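Local structure of multifunctional non-homologous end joining DNA repair protein LigD (Mycobacterium tuberculosis, 2IRX) at residues Pro51-Arg56 against Ala65-Gln70; His114-Arg119 against Ser237-Ala242; Ala134-Phe139 against His181-Leu186. The protein probably works with Ku in non-homologous end joining, recognising, processing and resealing DNA double-strand breaks, the part described here being its primase-polymerase domain with bound GTP and manganese. One frame throughout, in Å; residues are numbered along the deposited sequence.

Contact 1: residues Pro51-Arg56 against Ala65-Gln70. With GTP (guanosine-5'-triphosphate), chain C.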
# COMPACT_ATOMS: atom_id res chain seq x y z
N PRO A 51 -10.12 5.65 -3.43
CA PRO A 51 -11.03 4.50 -3.31
C PRO A 51 -10.28 3.34 -2.62
O PRO A 51 -9.16 3.00 -3.02
CB PRO A 51 -11.37 4.16 -4.77
CG PRO A 51 -10.15 4.65 -5.57
CD PRO A 51 -9.68 5.88 -4.83
N ALA A 52 -10.90 2.75 -1.59
CA ALA A 52 -10.31 1.64 -0.84
C ALA A 52 -10.83 0.28 -1.34
O ALA A 52 -12.04 0.02 -1.29
CB ALA A 52 -10.60 1.79 0.67
N THR A 53 -9.91 -0.52 -1.86
CA THR A 53 -10.15 -1.93 -2.17
C THR A 53 -9.79 -2.76 -0.91
O THR A 53 -8.72 -2.57 -0.32
CB THR A 53 -9.31 -2.37 -3.39
OG1 THR A 53 -9.73 -1.63 -4.54
CG2 THR A 53 -9.46 -3.89 -3.67
N ARG A 54 -10.70 -3.65 -0.53
CA ARG A 54 -10.57 -4.48 0.68
C ARG A 54 -10.21 -5.91 0.26
O ARG A 54 -11.02 -6.63 -0.40
CB ARG A 54 -11.89 -4.49 1.48
CG ARG A 54 -12.31 -3.17 2.18
CD ARG A 54 -13.05 -2.18 1.24
NE ARG A 54 -14.28 -2.76 0.73
CZ ARG A 54 -14.75 -2.59 -0.51
NH1 ARG A 54 -14.08 -1.84 -1.38
NH2 ARG A 54 -15.90 -3.17 -0.88
N LYS A 55 -9.02 -6.36 0.65
CA LYS A 55 -8.73 -7.79 0.57
C LYS A 55 -9.13 -8.46 1.90
O LYS A 55 -8.50 -8.23 2.96
CB LYS A 55 -7.29 -8.06 0.18
CG LYS A 55 -7.06 -9.46 -0.40
CD LYS A 55 -5.67 -9.58 -1.05
CE LYS A 55 -5.43 -11.03 -1.54
NZ LYS A 55 -4.10 -11.16 -2.29
N ARG A 56 -10.15 -9.31 1.81
CA ARG A 56 -10.79 -9.90 2.97
C ARG A 56 -10.49 -11.38 3.16
O ARG A 56 -10.46 -12.15 2.19
CB ARG A 56 -12.31 -9.67 2.95
CG ARG A 56 -12.70 -8.14 2.83
CD ARG A 56 -14.22 -8.00 2.62
NE ARG A 56 -14.97 -8.55 3.75
CZ ARG A 56 -16.28 -8.84 3.73
NH1 ARG A 56 -17.02 -8.64 2.62
NH2 ARG A 56 -16.86 -9.33 4.83
N ALA A 65 -9.37 -15.92 0.46
CA ALA A 65 -9.45 -14.46 0.45
C ALA A 65 -10.14 -14.03 -0.85
O ALA A 65 -10.19 -14.80 -1.82
CB ALA A 65 -8.04 -13.87 0.48
N PHE A 66 -10.63 -12.80 -0.88
CA PHE A 66 -11.08 -12.18 -2.11
C PHE A 66 -10.75 -10.68 -2.09
O PHE A 66 -10.60 -10.06 -1.02
CB PHE A 66 -12.57 -12.47 -2.37
CG PHE A 66 -13.47 -12.11 -1.23
CD1 PHE A 66 -14.05 -10.83 -1.17
CD2 PHE A 66 -13.70 -13.01 -0.18
CE1 PHE A 66 -14.89 -10.45 -0.12
CE2 PHE A 66 -14.55 -12.65 0.90
CZ PHE A 66 -15.14 -11.37 0.94
N PHE A 67 -10.64 -10.11 -3.28
CA PHE A 67 -10.23 -8.74 -3.46
C PHE A 67 -11.52 -7.99 -3.79
O PHE A 67 -12.03 -8.04 -4.93
CB PHE A 67 -9.24 -8.74 -4.62
CG PHE A 67 -8.33 -7.55 -4.68
CD1 PHE A 67 -7.43 -7.26 -3.65
CD2 PHE A 67 -8.32 -6.75 -5.85
CE1 PHE A 67 -6.55 -6.15 -3.72
CE2 PHE A 67 -7.42 -5.66 -5.96
CZ PHE A 67 -6.54 -5.35 -4.89
N GLU A 68 -12.07 -7.32 -2.78
CA GLU A 68 -13.41 -6.75 -2.92
C GLU A 68 -13.34 -5.27 -3.28
O GLU A 68 -12.77 -4.47 -2.54
CB GLU A 68 -14.22 -6.97 -1.66
CG GLU A 68 -15.68 -6.60 -1.78
CD GLU A 68 -16.32 -6.60 -0.39
OE1 GLU A 68 -16.63 -7.68 0.10
OE2 GLU A 68 -16.44 -5.53 0.25
N LYS A 69 -13.89 -4.91 -4.44
CA LYS A 69 -13.85 -3.52 -4.92
C LYS A 69 -15.20 -2.86 -4.72
O LYS A 69 -15.33 -1.90 -3.95
CB LYS A 69 -13.44 -3.49 -6.40
CG LYS A 69 -12.01 -4.03 -6.67
CD LYS A 69 -11.71 -4.05 -8.18
CE LYS A 69 -10.32 -4.67 -8.43
NZ LYS A 69 -10.03 -4.83 -9.92
N GLN A 70 -16.22 -3.40 -5.40
CA GLN A 70 -17.60 -2.93 -5.23
C GLN A 70 -18.05 -2.91 -3.77
O GLN A 70 -17.89 -3.89 -3.02
CB GLN A 70 -18.58 -3.75 -6.09
CG GLN A 70 -20.06 -3.35 -5.88
CD GLN A 70 -20.39 -1.97 -6.46
OE1 GLN A 70 -19.78 -1.54 -7.45
NE2 GLN A 70 -21.36 -1.29 -5.85
PG GTP C . 5.22 -8.78 -1.95
O1G GTP C . 6.23 -8.05 -1.15
O2G GTP C . 5.51 -8.68 -3.44
O3G GTP C . 5.04 -10.20 -1.49
O3B GTP C . 3.82 -8.04 -1.58
PB GTP C . 2.98 -6.97 -2.43
O1B GTP C . 3.85 -6.07 -3.24
O2B GTP C . 2.13 -6.18 -1.52
O3A GTP C . 2.22 -7.92 -3.47
PA GTP C . 0.68 -8.38 -3.60
O1A GTP C . -0.04 -8.33 -2.28
O2A GTP C . 0.76 -9.75 -4.23
O5' GTP C . 0.06 -7.33 -4.62
C5' GTP C . 0.60 -7.09 -5.93
C4' GTP C . -0.42 -6.31 -6.77
O4' GTP C . -1.68 -6.97 -6.89
C3' GTP C . -0.73 -4.95 -6.17
O3' GTP C . -1.02 -4.13 -7.27
C2' GTP C . -2.02 -5.19 -5.36
O2' GTP C . -2.87 -4.08 -5.10
C1' GTP C . -2.72 -6.24 -6.20
N9 GTP C . -3.42 -7.33 -5.51
C8 GTP C . -3.11 -7.96 -4.33
N7 GTP C . -4.00 -8.96 -4.16
C5 GTP C . -4.84 -8.99 -5.23
C6 GTP C . -5.92 -9.82 -5.58
O6 GTP C . -6.28 -10.73 -4.83
N1 GTP C . -6.58 -9.60 -6.78
C2 GTP C . -6.19 -8.58 -7.64
N2 GTP C . -6.86 -8.37 -8.78
N3 GTP C . -5.12 -7.75 -7.29
C4 GTP C . -4.47 -7.97 -6.09
O HOH W 1 -15.44 -4.72 2.34

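Contact 2: residues His114-Arg119 against Ser237-Ala242. With GTP (guanosine-5'-triphosphate), chain C.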
# COMPACT_ATOMS: atom_id res chain seq x y z
N HIS A 114 -6.06 -1.74 -0.01
CA HIS A 114 -5.30 -1.39 -1.23
C HIS A 114 -5.87 -0.11 -1.87
O HIS A 114 -7.09 0.05 -1.95
CB HIS A 114 -5.30 -2.55 -2.22
CG HIS A 114 -4.57 -3.78 -1.73
ND1 HIS A 114 -3.40 -4.23 -2.31
CD2 HIS A 114 -4.85 -4.64 -0.72
CE1 HIS A 114 -2.99 -5.32 -1.68
NE2 HIS A 114 -3.85 -5.59 -0.71
N VAL A 115 -4.99 0.78 -2.32
CA VAL A 115 -5.42 2.07 -2.92
C VAL A 115 -4.57 2.43 -4.15
O VAL A 115 -3.39 1.98 -4.27
CB VAL A 115 -5.38 3.26 -1.89
CG1 VAL A 115 -6.38 3.05 -0.73
CG2 VAL A 115 -3.94 3.46 -1.33
N PRO A 116 -5.14 3.26 -5.05
CA PRO A 116 -4.34 3.77 -6.17
C PRO A 116 -3.51 4.98 -5.73
O PRO A 116 -3.67 5.46 -4.58
CB PRO A 116 -5.41 4.18 -7.21
CG PRO A 116 -6.56 4.66 -6.39
CD PRO A 116 -6.54 3.76 -5.11
N GLN A 117 -2.68 5.50 -6.63
CA GLN A 117 -1.81 6.60 -6.28
C GLN A 117 -2.40 7.98 -6.58
O GLN A 117 -1.73 9.00 -6.36
CB GLN A 117 -0.44 6.42 -6.96
CG GLN A 117 0.20 5.02 -6.69
CD GLN A 117 0.09 4.62 -5.24
OE1 GLN A 117 -0.51 3.58 -4.91
NE2 GLN A 117 0.67 5.43 -4.36
N TRP A 118 -3.64 8.00 -7.07
CA TRP A 118 -4.39 9.24 -7.29
C TRP A 118 -5.49 9.39 -6.24
O TRP A 118 -5.93 8.39 -5.66
CB TRP A 118 -5.05 9.26 -8.67
CG TRP A 118 -5.91 8.04 -9.04
CD1 TRP A 118 -5.50 6.95 -9.77
CD2 TRP A 118 -7.30 7.81 -8.72
NE1 TRP A 118 -6.53 6.04 -9.89
CE2 TRP A 118 -7.65 6.55 -9.28
CE3 TRP A 118 -8.28 8.53 -8.00
CZ2 TRP A 118 -8.95 6.00 -9.15
CZ3 TRP A 118 -9.57 7.98 -7.88
CH2 TRP A 118 -9.89 6.74 -8.45
N ARG A 119 -5.92 10.64 -6.03
CA ARG A 119 -7.08 10.94 -5.19
C ARG A 119 -8.26 11.45 -6.03
O ARG A 119 -8.07 12.08 -7.08
CB ARG A 119 -6.73 11.98 -4.12
CG ARG A 119 -5.63 11.55 -3.16
CD ARG A 119 -5.18 12.73 -2.28
NE ARG A 119 -6.28 13.16 -1.44
CZ ARG A 119 -6.18 13.51 -0.16
NH1 ARG A 119 -4.99 13.50 0.45
NH2 ARG A 119 -7.28 13.86 0.51
N SER A 237 -5.65 2.39 -13.13
CA SER A 237 -6.50 1.23 -12.88
C SER A 237 -5.86 0.21 -11.92
O SER A 237 -6.46 -0.83 -11.62
CB SER A 237 -6.87 0.55 -14.21
OG SER A 237 -5.70 0.11 -14.86
N LYS A 238 -4.65 0.51 -11.44
CA LYS A 238 -4.00 -0.38 -10.47
C LYS A 238 -3.98 0.16 -9.03
O LYS A 238 -4.22 1.35 -8.78
CB LYS A 238 -2.60 -0.80 -10.94
CG LYS A 238 -2.57 -1.63 -12.26
CD LYS A 238 -1.22 -2.37 -12.44
CE LYS A 238 -1.21 -3.28 -13.67
NZ LYS A 238 0.11 -3.99 -13.77
N THR A 239 -3.68 -0.73 -8.10
CA THR A 239 -3.61 -0.37 -6.67
C THR A 239 -2.27 -0.86 -6.10
O THR A 239 -1.54 -1.58 -6.76
CB THR A 239 -4.78 -1.03 -5.85
OG1 THR A 239 -4.78 -2.45 -6.04
CG2 THR A 239 -6.16 -0.43 -6.24
N THR A 240 -1.95 -0.41 -4.89
CA THR A 240 -0.84 -0.92 -4.09
C THR A 240 -1.35 -0.90 -2.66
O THR A 240 -2.08 0.03 -2.27
CB THR A 240 0.45 -0.05 -4.24
OG1 THR A 240 0.82 0.01 -5.65
CG2 THR A 240 1.61 -0.67 -3.43
N ILE A 241 -0.96 -1.89 -1.88
CA ILE A 241 -1.36 -1.94 -0.47
C ILE A 241 -1.02 -0.60 0.23
O ILE A 241 0.07 -0.01 -0.00
CB ILE A 241 -0.74 -3.14 0.28
CG1 ILE A 241 -1.53 -3.41 1.58
CG2 ILE A 241 0.81 -2.94 0.54
CD1 ILE A 241 -1.19 -4.76 2.19
N ALA A 242 -1.94 -0.12 1.06
CA ALA A 242 -1.74 1.13 1.83
C ALA A 242 -0.62 0.98 2.88
O ALA A 242 -0.56 -0.03 3.58
CB ALA A 242 -3.05 1.57 2.51
PG GTP C . 5.22 -8.78 -1.95
O1G GTP C . 6.23 -8.05 -1.15
O2G GTP C . 5.51 -8.68 -3.44
O3G GTP C . 5.04 -10.20 -1.49
O3B GTP C . 3.82 -8.04 -1.58
PB GTP C . 2.98 -6.97 -2.43
O1B GTP C . 3.85 -6.07 -3.24
O2B GTP C . 2.13 -6.18 -1.52
O3A GTP C . 2.22 -7.92 -3.47
PA GTP C . 0.68 -8.38 -3.60
O1A GTP C . -0.04 -8.33 -2.28
O2A GTP C . 0.76 -9.75 -4.23
O5' GTP C . 0.06 -7.33 -4.62
C5' GTP C . 0.60 -7.09 -5.93
C4' GTP C . -0.42 -6.31 -6.77
O4' GTP C . -1.68 -6.97 -6.89
C3' GTP C . -0.73 -4.95 -6.17
O3' GTP C . -1.02 -4.13 -7.27
C2' GTP C . -2.02 -5.19 -5.36
O2' GTP C . -2.87 -4.08 -5.10
C1' GTP C . -2.72 -6.24 -6.20
N9 GTP C . -3.42 -7.33 -5.51
C8 GTP C . -3.11 -7.96 -4.33
N7 GTP C . -4.00 -8.96 -4.16
C5 GTP C . -4.84 -8.99 -5.23
C6 GTP C . -5.92 -9.82 -5.58
O6 GTP C . -6.28 -10.73 -4.83
N1 GTP C . -6.58 -9.60 -6.78
C2 GTP C . -6.19 -8.58 -7.64
N2 GTP C . -6.86 -8.37 -8.78
N3 GTP C . -5.12 -7.75 -7.29
C4 GTP C . -4.47 -7.97 -6.09
O HOH W 2 -2.69 4.21 -9.24

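Contact 3: residues Ala134-Phe139 against His181-Leu186. With GTP (guanosine-5'-triphosphate), chain C.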
# COMPACT_ATOMS: atom_id res chain seq x y z
N ALA A 134 -2.24 11.87 -10.22
CA ALA A 134 -1.38 11.09 -9.33
C ALA A 134 -0.78 12.06 -8.31
O ALA A 134 -0.35 13.16 -8.68
CB ALA A 134 -0.29 10.40 -10.14
N THR A 135 -0.79 11.69 -7.03
CA THR A 135 -0.20 12.55 -5.99
C THR A 135 1.15 12.03 -5.51
O THR A 135 1.91 12.74 -4.85
CB THR A 135 -1.15 12.74 -4.78
OG1 THR A 135 -1.12 11.57 -3.96
CG2 THR A 135 -2.58 13.04 -5.24
N ARG A 136 1.43 10.78 -5.84
CA ARG A 136 2.71 10.17 -5.53
C ARG A 136 3.03 9.13 -6.59
O ARG A 136 2.11 8.64 -7.26
CB ARG A 136 2.70 9.55 -4.12
CG ARG A 136 1.66 8.45 -3.91
CD ARG A 136 1.29 8.30 -2.44
NE ARG A 136 0.44 7.13 -2.28
CZ ARG A 136 -0.44 6.94 -1.31
NH1 ARG A 136 -0.61 7.86 -0.35
NH2 ARG A 136 -1.16 5.82 -1.29
N LEU A 137 4.32 8.82 -6.74
CA LEU A 137 4.74 7.63 -7.50
C LEU A 137 4.92 6.46 -6.52
O LEU A 137 5.29 6.65 -5.35
CB LEU A 137 6.10 7.84 -8.20
CG LEU A 137 6.35 9.04 -9.09
CD1 LEU A 137 7.85 9.17 -9.37
CD2 LEU A 137 5.55 8.90 -10.37
N VAL A 138 4.65 5.26 -7.00
CA VAL A 138 5.00 4.05 -6.26
C VAL A 138 5.84 3.08 -7.12
O VAL A 138 5.60 2.92 -8.33
CB VAL A 138 3.73 3.31 -5.69
CG1 VAL A 138 2.86 2.67 -6.79
CG2 VAL A 138 4.13 2.21 -4.63
N PHE A 139 6.78 2.42 -6.46
CA PHE A 139 7.57 1.34 -7.06
C PHE A 139 7.41 0.13 -6.16
O PHE A 139 7.56 0.20 -4.94
CB PHE A 139 9.04 1.74 -7.17
CG PHE A 139 9.30 2.89 -8.10
CD1 PHE A 139 9.63 2.67 -9.44
CD2 PHE A 139 9.22 4.20 -7.63
CE1 PHE A 139 9.85 3.76 -10.33
CE2 PHE A 139 9.46 5.30 -8.48
CZ PHE A 139 9.78 5.07 -9.84
N HIS A 181 8.37 -1.43 -0.89
CA HIS A 181 7.64 -0.45 -1.69
C HIS A 181 8.31 0.90 -1.47
O HIS A 181 8.78 1.20 -0.36
CB HIS A 181 6.16 -0.40 -1.27
CG HIS A 181 5.39 -1.66 -1.54
ND1 HIS A 181 4.15 -1.90 -1.00
CD2 HIS A 181 5.69 -2.75 -2.29
CE1 HIS A 181 3.71 -3.08 -1.42
NE2 HIS A 181 4.63 -3.62 -2.18
N LEU A 182 8.36 1.70 -2.53
CA LEU A 182 8.91 3.04 -2.45
C LEU A 182 7.90 4.07 -2.89
O LEU A 182 7.22 3.89 -3.92
CB LEU A 182 10.19 3.16 -3.32
CG LEU A 182 11.22 2.04 -3.19
CD1 LEU A 182 12.30 2.20 -4.31
CD2 LEU A 182 11.81 1.98 -1.79
N TYR A 183 7.81 5.17 -2.14
CA TYR A 183 6.86 6.24 -2.44
C TYR A 183 7.57 7.56 -2.62
O TYR A 183 8.46 7.89 -1.82
CB TYR A 183 5.83 6.39 -1.32
CG TYR A 183 4.82 5.24 -1.25
CD1 TYR A 183 3.65 5.26 -2.04
CD2 TYR A 183 5.05 4.13 -0.41
CE1 TYR A 183 2.71 4.21 -1.97
CE2 TYR A 183 4.13 3.08 -0.32
CZ TYR A 183 2.97 3.12 -1.10
OH TYR A 183 2.09 2.08 -1.05
N THR A 184 7.19 8.32 -3.65
CA THR A 184 7.74 9.67 -3.80
C THR A 184 6.59 10.64 -4.06
O THR A 184 5.83 10.44 -5.00
CB THR A 184 8.95 9.76 -4.82
OG1 THR A 184 8.78 10.80 -5.80
CG2 THR A 184 9.31 8.44 -5.43
N PRO A 185 6.44 11.65 -3.18
CA PRO A 185 5.39 12.66 -3.33
C PRO A 185 5.65 13.53 -4.55
O PRO A 185 6.80 13.88 -4.82
CB PRO A 185 5.49 13.49 -2.03
CG PRO A 185 6.89 13.29 -1.54
CD PRO A 185 7.29 11.91 -1.99
N LEU A 186 4.59 13.83 -5.29
CA LEU A 186 4.67 14.71 -6.45
C LEU A 186 4.13 16.08 -6.05
O LEU A 186 2.97 16.21 -5.64
CB LEU A 186 3.87 14.14 -7.64
CG LEU A 186 4.34 12.80 -8.20
CD1 LEU A 186 3.28 12.19 -9.11
CD2 LEU A 186 5.68 12.95 -8.92
PG GTP C . 5.22 -8.78 -1.95
O1G GTP C . 6.23 -8.05 -1.15
O2G GTP C . 5.51 -8.68 -3.44
O3G GTP C . 5.04 -10.20 -1.49
O3B GTP C . 3.82 -8.04 -1.58
PB GTP C . 2.98 -6.97 -2.43
O1B GTP C . 3.85 -6.07 -3.24
O2B GTP C . 2.13 -6.18 -1.52
O3A GTP C . 2.22 -7.92 -3.47
PA GTP C . 0.68 -8.38 -3.60
O1A GTP C . -0.04 -8.33 -2.28
O2A GTP C . 0.76 -9.75 -4.23
O5' GTP C . 0.06 -7.33 -4.62
C5' GTP C . 0.60 -7.09 -5.93
C4' GTP C . -0.42 -6.31 -6.77
O4' GTP C . -1.68 -6.97 -6.89
C3' GTP C . -0.73 -4.95 -6.17
O3' GTP C . -1.02 -4.13 -7.27
C2' GTP C . -2.02 -5.19 -5.36
O2' GTP C . -2.87 -4.08 -5.10
C1' GTP C . -2.72 -6.24 -6.20
N9 GTP C . -3.42 -7.33 -5.51
C8 GTP C . -3.11 -7.96 -4.33
N7 GTP C . -4.00 -8.96 -4.16
C5 GTP C . -4.84 -8.99 -5.23
C6 GTP C . -5.92 -9.82 -5.58
O6 GTP C . -6.28 -10.73 -4.83
N1 GTP C . -6.58 -9.60 -6.78
C2 GTP C . -6.19 -8.58 -7.64
N2 GTP C . -6.86 -8.37 -8.78
N3 GTP C . -5.12 -7.75 -7.29
C4 GTP C . -4.47 -7.97 -6.09
O HOH W 3 -0.57 2.65 -1.91

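Contact 1: residues Pro51-Arg56 against Ala65-Gln70
Phe67 lays one face of its ring on the guanine of GTP, C4 of the base standing over the ring centre, while the methyl CG2 of Thr53 presses on the opposite face in a CH-pi contact, 3.5 Å from the centroid of the Phe67 ring. Both residues belong to a beta hairpin of the LigD primase-polymerase domain, strands 53-56 and 66-68 running antiparallel. Arg54 and Arg56 make hydrogen-bonded pairs with Glu68 and Phe66, and between them Lys55 and Phe67 form a non-hydrogen-bonded pair whose side chains share the nucleotide face. There Lys55 stretches out past Phe67, CG anti to the backbone N (chi1 -159°) and every later torsion extended, which carries NZ to 2.9 Å from N7 of GTP; its bond to O6 of the base is weak. Lys55 is a substrate-binding residue by similarity; here the base is held at its N7 edge by Lys55 and stacked on one face by Phe67.

The other side of the hairpin carries a salt-bridge network. Glu68 joins two arginines: OE2 takes NH2 of Arg54 at 2.7 Å through its anti lone pair, and OE1 takes NH1 of Arg56 at 2.7 Å through its syn lone pair, in the plane of that guanidinium. Arg54 bends at chi2 and chi3, folding its guanidinium back along the backbone so that NH1 reaches Lys69 O at 2.9 Å and Ala52 O at 2.8 Å, while NH2 also meets Gln70 O at 3.0 Å. A water bridges the Arg54-Glu68 pair, accepting from NE of Arg54 and donating to OE2 of Glu68. On the same side of the hairpin, CB of Arg56 sits over one face of the Phe66 ring, 4.2 Å from its centroid.

Contact 2: residues His114-Arg119 against Ser237-Ala242
The ribose end of the nucleotide site is built where strand 112-115 pairs with strand 240-241, an edge of the four-stranded antiparallel sheet. Val115 and Thr240 form its hydrogen-bonded pair, Val115 N giving to Thr240 O at 3.0 Å and Thr240 N giving to Val115 O at 2.9 Å. One residue along, His114 and Ile241 are a non-hydrogen-bonded pair, and Ile241 lies against one face of the imidazole, its CB 4.0 Å from the His114 ring centroid. Ile241 covers that face, and a hydrogen bond between NE2 and OE1 of Glu112 helps hold the ring's rotation.

With the imidazole placed this way, ND1 of His114 meets O2' of GTP at 2.8 Å. Thr239 grips the same hydroxyl: OG1, set between the backbone N and the carbonyl carbon (chi1 56°), lies 2.7 Å from O2' of GTP. Thr239 O accepts a hydrogen bond from O3' of GTP at 2.7 Å. In this primase-polymerase domain His114 and Thr239 are substrate-binding residues by similarity, and here both sugar hydroxyls are held, O2' by two side chains, as suits recognition of a ribonucleotide.

Away from the sugar, the methyl CG2 of Thr239 packs over the Val115-Pro116 peptide. CB of Pro116 comes within 3.4 Å of Lys238 O, and a water accepts from Gln117 N at 2.9 Å.

Contact 3: residues Ala134-Phe139 against His181-Leu186
Leu186, Leu137 and Phe139 contribute most to this antiparallel pairing of strand 129-143 with strand 180-186. Leu186 lies where the first strand turns a corner at Arg136: its N bonds to Thr135 O at 2.9 Å, and its two methyls fan out, CD1 against CB of Ala134 and CD2 4.0 Å from CG of Leu137. The Leu137 and Leu186 side chains lie roughly perpendicular, and helix 192-209 supplies Ala195 and Leu198 as further neighbours of Leu137. Leu137 and Thr184 are a hydrogen-bonded pair, with Leu137 N to Thr184 O at 2.8 Å. Phe139 repeats the pattern with Leu182, packing CB against CB, while the rim of its ring faces the methyl CG2 of Thr184. Leu163 of helix 149-164 covers Phe139 and Thr184 on this side.

The reverse side of the sheet has a different character. CG2 of Val138, turned anti to the backbone N, lies over a face of the Tyr183 ring, 4.0 Å from its centroid. The Arg136 side chain runs beside the same tyrosine, its guanidinium plane 82° from the ring, and NH1 continues to a salt bridge with Asp291. A water on the Tyr183 hydroxyl makes a weak bond to NH2 of Arg136.

At the nucleotide end NE2 of His181, probably a substrate-binding residue, donates to O1B on the beta-phosphate of GTP at 2.8 Å, with an N-H...O angle of 159°. The His181 side chain also lies close to Asp140, which with Asp142 forms a DxD pattern that probably binds manganese, in the catalytic centre of an archaeo-eukaryotic primase-type polymerase.

Overall arrangement
Contacts 2 and 3 are buried, whereas contact 1 lies at the surface; all three nonetheless reach the same GTP. Contacts 1 and 2 share the four-stranded sheet, in which strands 53-56 and 112-115 are neighbours joined by Thr53 O and His114 N, 2.8 Å apart. Contact 3 belongs to the larger mixed sheet, which contact 2 also reaches through strand 118-122, next to strand 129-143; Gln117 O and Thr135 N, 2.9 Å apart, probably hydrogen-bond there. From contact 1 it stands clear by about 9 Å between nearest atoms. Contact 1 handles the base and carries a charged network behind it, contact 2 the sugar hydroxyls, and contact 3, largely apolar, a phosphate oxygen.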